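Local coordinates for beta-agarase D (Zobellia galactanivorans, PDB 4ASM), which hydrolyses the beta-1,4 linkages of agarose in an endo, configuration-retaining manner, this chain being its family GH16 catalytic domain, at residues Tyr8-Pro16 / Val353-Pro361; Lys130-Val141 / Gly218-Ser229. All coordinates share one frame; numbering follows the deposited sequence.

Contact 1. Residues Tyr8-Pro16 / Val353-Pro361; sequences YDWDNVPIP and VDWIRVYKP. With CA (calcium ion), chain B.
Arg357 lays the aliphatic part of its side chain over one face of the Trp10 indole, its CB 3.8 Å from the centroid of the six-membered ring of Trp10; Tyr8 CB sits against the opposite face. CG of Arg357 stands between its own backbone N and carbonyl carbon (chi1 65°), and from there the extended chain runs along the indole toward the loop. There the guanidinium meets two carbonyls near its plane: NH1 donates to Val13 O at 3.0 Å, and NH2 reaches Pro14 O, also at 3.0 Å, from above that carbonyl's plane. A second bond from NH2 to Val13 O is weak. Ile15 CG1 lies over one face of the guanidinium, and a salt bridge to Glu136 gives the buried charge a carboxylate mate.

Trp10 also turns an edge toward the face of Trp355 in an offset edge-to-face pair, the planes 69° apart, and its CB rests 3.9 Å from the centroid of the Trp355 six-membered ring. Further along, Ile15 CD1 comes down over the Tyr359 ring, 3.6 Å from its centroid.

At the other end calcium ties the segments together. Asp9 OD2 binds it at 2.3 Å, Asp354 OD1 at 2.4 Å, and Asp354 adds its backbone O; one water, Asp34, Asn36 and Gly89 complete the site. OD2 of Asp354 pairs with Arg138.

Loop 8-16, near the start of the chain, thus packs on one face of its last strand, 350-362, in the beta-sandwich (jelly-roll) fold of family GH16. That strand pairs with 24-27, 90-96 and 133-140. In a classic beta bulge beside the metal, Asp354 and Trp355 both face Arg138 of strand 133-140, while Ile15 and Tyr359 pack on Trp25 of strand 24-27.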
loop_
_atom_site.group_PDB
_atom_site.type_symbol
_atom_site.label_atom_id
_atom_site.label_comp_id
_atom_site.label_asym_id
_atom_site.label_seq_id
_atom_site.Cartn_x
_atom_site.Cartn_y
_atom_site.Cartn_z
ATOM N N TYR A 8 8.428 -22.750 -6.816
ATOM C CA TYR A 8 8.408 -21.310 -6.543
ATOM C C TYR A 8 8.977 -21.048 -5.167
ATOM O O TYR A 8 8.907 -21.921 -4.294
ATOM C CB TYR A 8 6.984 -20.780 -6.559
ATOM C CG TYR A 8 6.227 -21.008 -7.841
ATOM C CD1 TYR A 8 6.424 -20.186 -8.936
ATOM C CD2 TYR A 8 5.297 -22.038 -7.941
ATOM C CE1 TYR A 8 5.718 -20.386 -10.109
ATOM C CE2 TYR A 8 4.583 -22.250 -9.116
ATOM C CZ TYR A 8 4.801 -21.412 -10.186
ATOM O OH TYR A 8 4.114 -21.624 -11.363
ATOM N N ASP A 9 9.492 -19.833 -4.966
ATOM C CA ASP A 9 10.069 -19.442 -3.674
ATOM C C ASP A 9 9.130 -19.640 -2.496
ATOM O O ASP A 9 9.598 -19.868 -1.364
ATOM C CB ASP A 9 10.490 -17.968 -3.693
ATOM C CG ASP A 9 11.728 -17.709 -4.528
ATOM O OD1 ASP A 9 12.448 -18.670 -4.896
ATOM O OD2 ASP A 9 12.016 -16.523 -4.796
ATOM N N TRP A 10 7.829 -19.524 -2.752
ATOM C CA TRP A 10 6.809 -19.558 -1.709
ATOM C C TRP A 10 6.251 -20.954 -1.494
ATOM O O TRP A 10 5.290 -21.134 -0.748
ATOM C CB TRP A 10 5.641 -18.617 -2.050
ATOM C CG TRP A 10 5.045 -18.879 -3.410
ATOM C CD1 TRP A 10 4.243 -19.933 -3.776
ATOM C CD2 TRP A 10 5.232 -18.086 -4.588
ATOM N NE1 TRP A 10 3.904 -19.826 -5.103
ATOM C CE2 TRP A 10 4.507 -18.713 -5.630
ATOM C CE3 TRP A 10 5.919 -16.887 -4.861
ATOM C CZ2 TRP A 10 4.445 -18.181 -6.922
ATOM C CZ3 TRP A 10 5.873 -16.377 -6.164
ATOM C CH2 TRP A 10 5.148 -17.029 -7.170
ATOM N N ASP A 11 6.807 -21.961 -2.172
ATOM C CA ASP A 11 6.198 -23.285 -2.108
ATOM C C ASP A 11 6.014 -23.790 -0.671
ATOM O O ASP A 11 5.005 -24.412 -0.371
ATOM C CB ASP A 11 7.011 -24.293 -2.911
ATOM C CG ASP A 11 6.733 -24.225 -4.404
ATOM O OD1 ASP A 11 5.756 -23.574 -4.831
ATOM O OD2 ASP A 11 7.516 -24.840 -5.152
ATOM N N ASN A 12 6.989 -23.499 0.188
ATOM C CA ASN A 12 6.988 -23.991 1.576
ATOM C C ASN A 12 6.224 -23.104 2.562
ATOM O O ASN A 12 6.192 -23.380 3.767
ATOM C CB ASN A 12 8.432 -24.185 2.076
ATOM C CG ASN A 12 9.245 -25.128 1.190
ATOM O OD1 ASN A 12 8.701 -26.040 0.556
ATOM N ND2 ASN A 12 10.559 -24.903 1.149
ATOM N N VAL A 13 5.609 -22.042 2.048
ATOM C CA VAL A 13 5.030 -21.011 2.904
ATOM C C VAL A 13 3.519 -21.121 2.937
ATOM O O VAL A 13 2.855 -20.937 1.917
ATOM C CB VAL A 13 5.409 -19.607 2.386
ATOM C CG1 VAL A 13 4.898 -18.526 3.346
ATOM C CG2 VAL A 13 6.923 -19.475 2.160
ATOM N N PRO A 14 2.948 -21.435 4.103
ATOM C CA PRO A 14 1.495 -21.555 4.167
ATOM C C PRO A 14 0.786 -20.275 3.728
ATOM O O PRO A 14 1.285 -19.171 3.961
ATOM C CB PRO A 14 1.214 -21.859 5.641
ATOM C CG PRO A 14 2.492 -22.478 6.139
ATOM C CD PRO A 14 3.592 -21.766 5.382
ATOM N N ILE A 15 -0.349 -20.453 3.072
ATOM C CA ILE A 15 -1.220 -19.343 2.722
ATOM C C ILE A 15 -2.044 -19.006 3.964
ATOM O O ILE A 15 -2.822 -19.834 4.437
ATOM C CB ILE A 15 -2.124 -19.721 1.544
ATOM C CG1 ILE A 15 -1.262 -20.114 0.337
ATOM C CG2 ILE A 15 -3.075 -18.574 1.205
ATOM C CD1 ILE A 15 -1.994 -20.964 -0.721
ATOM N N PRO A 16 -1.858 -17.792 4.529
ATOM C CA PRO A 16 -2.476 -17.524 5.834
ATOM C C PRO A 16 -3.959 -17.181 5.783
ATOM O O PRO A 16 -4.631 -17.230 6.810
ATOM C CB PRO A 16 -1.665 -16.339 6.357
ATOM C CG PRO A 16 -1.224 -15.613 5.127
ATOM C CD PRO A 16 -1.059 -16.654 4.037
ATOM N N VAL A 353 11.906 -6.936 -3.177
ATOM C CA VAL A 353 10.795 -7.875 -3.087
ATOM C C VAL A 353 11.266 -9.244 -3.593
ATOM O O VAL A 353 11.589 -9.438 -4.768
ATOM C CB VAL A 353 9.536 -7.405 -3.854
ATOM C CG1 VAL A 353 8.387 -8.395 -3.666
ATOM C CG2 VAL A 353 9.110 -5.975 -3.402
ATOM N N ASP A 354 11.317 -10.193 -2.674
ATOM C CA ASP A 354 11.734 -11.551 -2.999
ATOM C C ASP A 354 10.710 -12.235 -3.897
ATOM O O ASP A 354 11.071 -12.930 -4.858
ATOM C CB ASP A 354 11.914 -12.297 -1.678
ATOM C CG ASP A 354 12.475 -13.711 -1.834
ATOM O OD1 ASP A 354 12.973 -14.091 -2.926
ATOM O OD2 ASP A 354 12.424 -14.443 -0.832
ATOM N N TRP A 355 9.434 -12.032 -3.585
ATOM C CA TRP A 355 8.356 -12.628 -4.357
ATOM C C TRP A 355 7.029 -11.968 -4.046
ATOM O O TRP A 355 6.849 -11.372 -2.986
ATOM C CB TRP A 355 8.262 -14.137 -4.128
ATOM C CG TRP A 355 8.197 -14.658 -2.705
ATOM C CD1 TRP A 355 9.219 -15.272 -2.038
ATOM C CD2 TRP A 355 7.045 -14.734 -1.825
ATOM N NE1 TRP A 355 8.797 -15.690 -0.798
ATOM C CE2 TRP A 355 7.476 -15.371 -0.638
ATOM C CE3 TRP A 355 5.715 -14.290 -1.908
ATOM C CZ2 TRP A 355 6.619 -15.599 0.452
ATOM C CZ3 TRP A 355 4.861 -14.514 -0.820
ATOM C CH2 TRP A 355 5.321 -15.177 0.344
ATOM N N ILE A 356 6.107 -12.077 -4.996
ATOM C CA ILE A 356 4.721 -11.709 -4.800
ATOM C C ILE A 356 3.858 -12.804 -5.417
ATOM O O ILE A 356 4.063 -13.200 -6.573
ATOM C CB ILE A 356 4.416 -10.286 -5.362
ATOM C CG1 ILE A 356 2.987 -9.840 -5.010
ATOM C CG2 ILE A 356 4.722 -10.204 -6.867
ATOM C CD1 ILE A 356 2.744 -8.378 -5.307
ATOM N N ARG A 357 2.913 -13.304 -4.629
ATOM C CA ARG A 357 2.052 -14.389 -5.081
ATOM C C ARG A 357 0.593 -13.966 -4.999
ATOM O O ARG A 357 0.201 -13.183 -4.119
ATOM C CB ARG A 357 2.305 -15.660 -4.252
ATOM C CG ARG A 357 1.938 -15.579 -2.787
ATOM C CD ARG A 357 2.410 -16.850 -2.078
ATOM N NE ARG A 357 2.172 -16.816 -0.642
ATOM C CZ ARG A 357 2.203 -17.895 0.133
ATOM N NH1 ARG A 357 2.431 -19.100 -0.403
ATOM N NH2 ARG A 357 2.036 -17.764 1.438
ATOM N N VAL A 358 -0.207 -14.504 -5.914
ATOM C CA VAL A 358 -1.606 -14.137 -6.044
ATOM C C VAL A 358 -2.391 -15.433 -6.140
ATOM O O VAL A 358 -2.057 -16.291 -6.969
ATOM C CB VAL A 358 -1.827 -13.296 -7.313
ATOM C CG1 VAL A 358 -3.295 -12.960 -7.479
ATOM C CG2 VAL A 358 -0.980 -12.024 -7.268
ATOM N N TYR A 359 -3.416 -15.582 -5.293
ATOM C CA TYR A 359 -4.305 -16.754 -5.326
ATOM C C TYR A 359 -5.766 -16.337 -5.393
ATOM O O TYR A 359 -6.144 -15.242 -4.963
ATOM C CB TYR A 359 -4.142 -17.598 -4.063
ATOM C CG TYR A 359 -2.783 -18.197 -3.830
ATOM C CD1 TYR A 359 -2.442 -19.466 -4.328
ATOM C CD2 TYR A 359 -1.836 -17.523 -3.056
ATOM C CE1 TYR A 359 -1.171 -20.012 -4.084
ATOM C CE2 TYR A 359 -0.595 -18.056 -2.804
ATOM C CZ TYR A 359 -0.253 -19.306 -3.314
ATOM O OH TYR A 359 0.997 -19.813 -3.035
ATOM N N LYS A 360 -6.593 -17.215 -5.949
ATOM C CA LYS A 360 -8.030 -17.065 -5.800
ATOM C C LYS A 360 -8.611 -18.347 -5.202
ATOM O O LYS A 360 -8.074 -19.431 -5.444
ATOM C CB LYS A 360 -8.685 -16.735 -7.144
ATOM C CG LYS A 360 -8.183 -15.444 -7.793
ATOM C CD LYS A 360 -8.806 -15.219 -9.170
ATOM C CE LYS A 360 -10.247 -14.761 -9.070
ATOM N NZ LYS A 360 -10.348 -13.365 -8.491
ATOM N N PRO A 361 -9.696 -18.228 -4.409
ATOM C CA PRO A 361 -10.306 -19.397 -3.779
ATOM C C PRO A 361 -11.207 -20.125 -4.770
ATOM O O PRO A 361 -12.007 -19.488 -5.470
ATOM C CB PRO A 361 -11.144 -18.781 -2.658
ATOM C CG PRO A 361 -11.523 -17.450 -3.131
ATOM C CD PRO A 361 -10.412 -16.986 -4.086
HETATM CA CA CA B . 12.978 -14.472 -5.253
HETATM O O HOH W 1 15.057 -15.375 -4.387
#

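Contact 2. Residues Lys130-Val141 / Gly218-Ser229; sequences KYPVFVEARVKV and GKTIRIGVNWVS
Val133 and Trp227 form the first of four hydrogen-bonded pairs joining these antiparallel strands of the GH16 beta-sandwich, followed by Val135 with Val225, Ala137 with Ile223 and Val139 with Ile221. Past the strand ends, Val141 N bonds to Lys219 O and Gly218 N to Val141 O. Gly224 lies opposite Glu136, their CA atoms 3.8 Å apart, where a CB would clash with Glu136 CB.

Apolar contacts gather on the face of Val133 and Trp227. CG of Trp227 points away from its backbone N (chi1 179°), which lays the indole against Tyr131, whose CB sits 3.5 Å from the five-membered-ring centroid of Trp227; Val133 CG1 touches Trp227 CE3 at 3.8 Å. Putting an alanine in place of Trp227 would probably leave Val133 CG1 without its packing surface and open a gap beside Tyr131, just before the cis peptide bond to Pro132. Farther along, Val139 CG1 meets Ile221 CG1 and Ile223 CG2.

Charges lie on the other face. Glu136 OE2 and Arg222 NH1 form a salt bridge, 2.8 Å, its N-H...O angle a bent 130°; water 2 donates to the same oxygen, while OE1 pairs with Arg357. Arg138 spreads its guanidinium over Thr220 OG1, water 3 links its NH2 to Thr220 O, and NH1 pairs with Asp354.

With an arginine at each oxygen, Glu136 is likely to stay ionised, balancing charges from both neighbouring strands.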
loop_
_atom_site.group_PDB
_atom_site.type_symbol
_atom_site.label_atom_id
_atom_site.label_comp_id
_atom_site.label_asym_id
_atom_site.label_seq_id
_atom_site.Cartn_x
_atom_site.Cartn_y
_atom_site.Cartn_z
ATOM N N LYS A 130 -9.153 -9.000 -8.843
ATOM C CA LYS A 130 -10.471 -8.608 -8.338
ATOM C C LYS A 130 -10.917 -9.636 -7.302
ATOM O O LYS A 130 -10.563 -10.819 -7.397
ATOM C CB LYS A 130 -11.499 -8.525 -9.489
ATOM C CG LYS A 130 -12.777 -7.734 -9.095
ATOM C CD LYS A 130 -13.744 -7.606 -10.272
ATOM C CE LYS A 130 -14.953 -6.777 -9.884
ATOM N NZ LYS A 130 -15.779 -6.486 -11.093
ATOM N N TYR A 131 -11.697 -9.195 -6.311
ATOM C CA TYR A 131 -12.214 -10.126 -5.320
ATOM C C TYR A 131 -12.935 -11.286 -6.036
ATOM O O TYR A 131 -13.537 -11.096 -7.108
ATOM C CB TYR A 131 -13.160 -9.419 -4.334
ATOM C CG TYR A 131 -14.472 -9.025 -4.962
ATOM C CD1 TYR A 131 -15.551 -9.922 -4.986
ATOM C CD2 TYR A 131 -14.629 -7.767 -5.545
ATOM C CE1 TYR A 131 -16.738 -9.579 -5.600
ATOM C CE2 TYR A 131 -15.841 -7.409 -6.155
ATOM C CZ TYR A 131 -16.881 -8.327 -6.170
ATOM O OH TYR A 131 -18.084 -7.993 -6.767
ATOM N N PRO A 132 -12.856 -12.492 -5.463
ATOM C CA PRO A 132 -12.055 -12.844 -4.305
ATOM C C PRO A 132 -10.616 -13.134 -4.718
ATOM O O PRO A 132 -10.374 -13.888 -5.668
ATOM C CB PRO A 132 -12.747 -14.099 -3.765
ATOM C CG PRO A 132 -13.379 -14.729 -5.006
ATOM C CD PRO A 132 -13.625 -13.636 -5.991
ATOM N N VAL A 133 -9.666 -12.529 -4.013
ATOM C CA VAL A 133 -8.259 -12.678 -4.373
ATOM C C VAL A 133 -7.391 -12.377 -3.154
ATOM O O VAL A 133 -7.699 -11.459 -2.381
ATOM C CB VAL A 133 -7.870 -11.770 -5.579
ATOM C CG1 VAL A 133 -7.970 -10.294 -5.219
ATOM C CG2 VAL A 133 -6.492 -12.132 -6.129
ATOM N N PHE A 134 -6.327 -13.154 -3.011
ATOM C CA PHE A 134 -5.315 -12.934 -1.972
ATOM C C PHE A 134 -3.969 -12.606 -2.612
ATOM O O PHE A 134 -3.502 -13.330 -3.501
ATOM C CB PHE A 134 -5.205 -14.186 -1.086
ATOM C CG PHE A 134 -4.093 -14.133 -0.077
ATOM C CD1 PHE A 134 -4.153 -13.248 0.993
ATOM C CD2 PHE A 134 -2.995 -14.981 -0.203
ATOM C CE1 PHE A 134 -3.110 -13.202 1.919
ATOM C CE2 PHE A 134 -1.945 -14.944 0.717
ATOM C CZ PHE A 134 -2.013 -14.040 1.780
ATOM N N VAL A 135 -3.374 -11.491 -2.190
ATOM C CA VAL A 135 -2.091 -11.040 -2.744
ATOM C C VAL A 135 -1.128 -10.903 -1.582
ATOM O O VAL A 135 -1.434 -10.210 -0.620
ATOM C CB VAL A 135 -2.232 -9.658 -3.472
ATOM C CG1 VAL A 135 -0.911 -9.251 -4.141
ATOM C CG2 VAL A 135 -3.357 -9.711 -4.521
ATOM N N GLU A 136 0.031 -11.542 -1.681
ATOM C CA GLU A 136 1.018 -11.478 -0.597
ATOM C C GLU A 136 2.433 -11.363 -1.144
ATOM O O GLU A 136 2.767 -12.029 -2.132
ATOM C CB GLU A 136 0.912 -12.739 0.291
ATOM C CG GLU A 136 1.816 -12.735 1.523
ATOM C CD GLU A 136 1.872 -14.065 2.226
ATOM O OE1 GLU A 136 1.836 -15.105 1.540
ATOM O OE2 GLU A 136 1.966 -14.076 3.472
ATOM N N ALA A 137 3.268 -10.550 -0.493
ATOM C CA ALA A 137 4.657 -10.377 -0.900
ATOM C C ALA A 137 5.618 -10.613 0.244
ATOM O O ALA A 137 5.279 -10.365 1.405
ATOM C CB ALA A 137 4.884 -8.981 -1.478
ATOM N N ARG A 138 6.813 -11.097 -0.094
ATOM C CA ARG A 138 7.909 -11.133 0.864
ATOM C C ARG A 138 8.837 -10.002 0.464
ATOM O O ARG A 138 9.344 -9.960 -0.658
ATOM C CB ARG A 138 8.635 -12.479 0.857
ATOM C CG ARG A 138 9.741 -12.550 1.891
ATOM C CD ARG A 138 10.263 -13.998 2.029
ATOM N NE ARG A 138 11.228 -14.074 3.135
ATOM C CZ ARG A 138 12.547 -13.961 3.002
ATOM N NH1 ARG A 138 13.094 -13.771 1.811
ATOM N NH2 ARG A 138 13.325 -14.015 4.083
ATOM N N VAL A 139 9.061 -9.076 1.395
ATOM C CA VAL A 139 9.676 -7.789 1.078
ATOM C C VAL A 139 10.589 -7.303 2.197
ATOM O O VAL A 139 10.226 -7.418 3.367
ATOM C CB VAL A 139 8.578 -6.733 0.771
ATOM C CG1 VAL A 139 7.528 -6.645 1.902
ATOM C CG2 VAL A 139 9.197 -5.374 0.451
ATOM N N LYS A 140 11.774 -6.800 1.829
ATOM C CA LYS A 140 12.619 -6.101 2.775
ATOM C C LYS A 140 12.236 -4.632 2.704
ATOM O O LYS A 140 12.581 -3.931 1.738
ATOM C CB LYS A 140 14.086 -6.273 2.428
ATOM C CG LYS A 140 15.025 -5.666 3.474
ATOM C CD LYS A 140 16.469 -5.885 3.105
ATOM C CE LYS A 140 17.404 -5.411 4.205
ATOM N NZ LYS A 140 18.838 -5.608 3.806
ATOM N N VAL A 141 11.536 -4.177 3.743
ATOM C CA VAL A 141 11.114 -2.776 3.824
ATOM C C VAL A 141 12.353 -1.875 3.769
ATOM O O VAL A 141 13.360 -2.169 4.424
ATOM C CB VAL A 141 10.335 -2.546 5.141
ATOM C CG1 VAL A 141 9.930 -1.081 5.304
ATOM C CG2 VAL A 141 9.112 -3.491 5.209
ATOM N N GLY A 218 14.503 -2.180 6.937
ATOM C CA GLY A 218 15.562 -3.201 6.991
ATOM C C GLY A 218 15.107 -4.602 7.359
ATOM O O GLY A 218 15.896 -5.557 7.245
ATOM N N LYS A 219 13.852 -4.747 7.789
ATOM C CA LYS A 219 13.302 -6.074 8.112
ATOM C C LYS A 219 12.672 -6.672 6.865
ATOM O O LYS A 219 12.046 -5.949 6.066
ATOM C CB LYS A 219 12.237 -5.987 9.216
ATOM C CG LYS A 219 12.787 -5.615 10.574
ATOM C CD LYS A 219 11.693 -5.658 11.638
ATOM C CE LYS A 219 12.205 -6.242 12.943
ATOM N NZ LYS A 219 12.139 -7.738 12.915
ATOM N N THR A 220 12.837 -7.984 6.679
ATOM C CA THR A 220 12.049 -8.647 5.653
ATOM C C THR A 220 10.854 -9.359 6.260
ATOM O O THR A 220 10.968 -10.147 7.221
ATOM C CB THR A 220 12.814 -9.380 4.491
ATOM O OG1 THR A 220 12.303 -10.696 4.184
ATOM C CG2 THR A 220 14.287 -9.218 4.549
ATOM N N ILE A 221 9.706 -9.010 5.708
ATOM C CA ILE A 221 8.425 -9.452 6.214
ATOM C C ILE A 221 7.642 -10.088 5.068
ATOM O O ILE A 221 7.950 -9.868 3.883
ATOM C CB ILE A 221 7.610 -8.276 6.819
ATOM C CG1 ILE A 221 7.263 -7.215 5.769
ATOM C CG2 ILE A 221 8.371 -7.604 7.987
ATOM C CD1 ILE A 221 6.245 -6.162 6.322
ATOM N N ARG A 222 6.629 -10.877 5.414
ATOM C CA ARG A 222 5.584 -11.238 4.462
ATOM C C ARG A 222 4.369 -10.397 4.795
ATOM O O ARG A 222 3.974 -10.297 5.963
ATOM C CB ARG A 222 5.208 -12.712 4.592
ATOM C CG ARG A 222 6.263 -13.647 4.098
ATOM C CD ARG A 222 5.644 -15.017 3.991
ATOM N NE ARG A 222 5.433 -15.680 5.278
ATOM C CZ ARG A 222 4.279 -16.205 5.713
ATOM N NH1 ARG A 222 3.136 -16.137 5.023
ATOM N NH2 ARG A 222 4.279 -16.829 6.882
ATOM N N ILE A 223 3.783 -9.769 3.790
ATOM C CA ILE A 223 2.592 -8.943 4.034
ATOM C C ILE A 223 1.612 -9.161 2.883
ATOM O O ILE A 223 2.009 -9.190 1.717
ATOM C CB ILE A 223 2.961 -7.456 4.261
ATOM C CG1 ILE A 223 1.723 -6.608 4.602
ATOM C CG2 ILE A 223 3.743 -6.885 3.081
ATOM C CD1 ILE A 223 2.107 -5.267 5.243
ATOM N N GLY A 224 0.341 -9.287 3.223
ATOM C CA GLY A 224 -0.662 -9.586 2.198
ATOM C C GLY A 224 -2.031 -9.099 2.575
ATOM O O GLY A 224 -2.299 -8.818 3.742
ATOM N N VAL A 225 -2.886 -8.993 1.570
ATOM C CA VAL A 225 -4.292 -8.687 1.767
ATOM C C VAL A 225 -5.161 -9.749 1.120
ATOM O O VAL A 225 -4.906 -10.155 -0.026
ATOM C CB VAL A 225 -4.671 -7.267 1.252
ATOM C CG1 VAL A 225 -6.117 -6.935 1.562
ATOM C CG2 VAL A 225 -3.837 -6.262 1.909
ATOM N N ASN A 226 -6.165 -10.201 1.872
ATOM C CA ASN A 226 -7.199 -11.067 1.325
ATOM C C ASN A 226 -8.393 -10.178 1.034
ATOM O O ASN A 226 -9.036 -9.643 1.957
ATOM C CB ASN A 226 -7.545 -12.195 2.308
ATOM C CG ASN A 226 -8.538 -13.201 1.723
ATOM O OD1 ASN A 226 -8.654 -13.351 0.505
ATOM N ND2 ASN A 226 -9.281 -13.876 2.605
ATOM N N TRP A 227 -8.633 -9.946 -0.259
ATOM C CA TRP A 227 -9.754 -9.143 -0.717
ATOM C C TRP A 227 -10.907 -10.115 -0.922
ATOM O O TRP A 227 -10.974 -10.853 -1.914
ATOM C CB TRP A 227 -9.362 -8.384 -1.987
ATOM C CG TRP A 227 -10.434 -7.530 -2.571
ATOM C CD1 TRP A 227 -11.638 -7.187 -2.008
ATOM C CD2 TRP A 227 -10.381 -6.875 -3.843
ATOM N NE1 TRP A 227 -12.343 -6.374 -2.872
ATOM C CE2 TRP A 227 -11.592 -6.178 -4.005
ATOM C CE3 TRP A 227 -9.422 -6.821 -4.865
ATOM C CZ2 TRP A 227 -11.869 -5.433 -5.150
ATOM C CZ3 TRP A 227 -9.698 -6.109 -5.988
ATOM C CH2 TRP A 227 -10.906 -5.408 -6.126
ATOM N N VAL A 228 -11.773 -10.162 0.081
ATOM C CA VAL A 228 -12.768 -11.216 0.215
ATOM C C VAL A 228 -13.988 -10.933 -0.653
ATOM O O VAL A 228 -14.530 -11.844 -1.312
ATOM C CB VAL A 228 -13.197 -11.346 1.705
ATOM C CG1 VAL A 228 -14.331 -12.372 1.874
ATOM C CG2 VAL A 228 -12.012 -11.754 2.523
ATOM N N SER A 229 -14.417 -9.676 -0.656
ATOM C CA SER A 229 -15.692 -9.301 -1.239
ATOM C C SER A 229 -15.689 -7.809 -1.490
ATOM O O SER A 229 -14.710 -7.130 -1.174
ATOM C CB SER A 229 -16.802 -9.654 -0.248
ATOM O OG SER A 229 -16.749 -8.743 0.843
HETATM O O HOH W 2 1.670 -12.617 5.793
HETATM O O HOH W 3 11.975 -13.124 6.843
#

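The two contacts share the sheet through neighbouring strands 350-362 and 133-140, while loop 8-16 lies against the face that carries Glu136 and Arg222, Val13 touching Arg222 and Pro16 touching Phe134. Both are partly buried. Contact 2 is the deeper, its centre about 9 Å from the chain centre against about 18 Å for contact 1, and its Val133/Trp227 face turns inward toward strand 159-166, which carries the probable catalytic glutamates. Contact 1 lies nearer the outside. Regular backbone pairing holds contact 2; contact 1 relies on aromatic packing, a guanidinium bound to loop carbonyls and calcium. Two salt bridges join them, through Glu136 and Arg138.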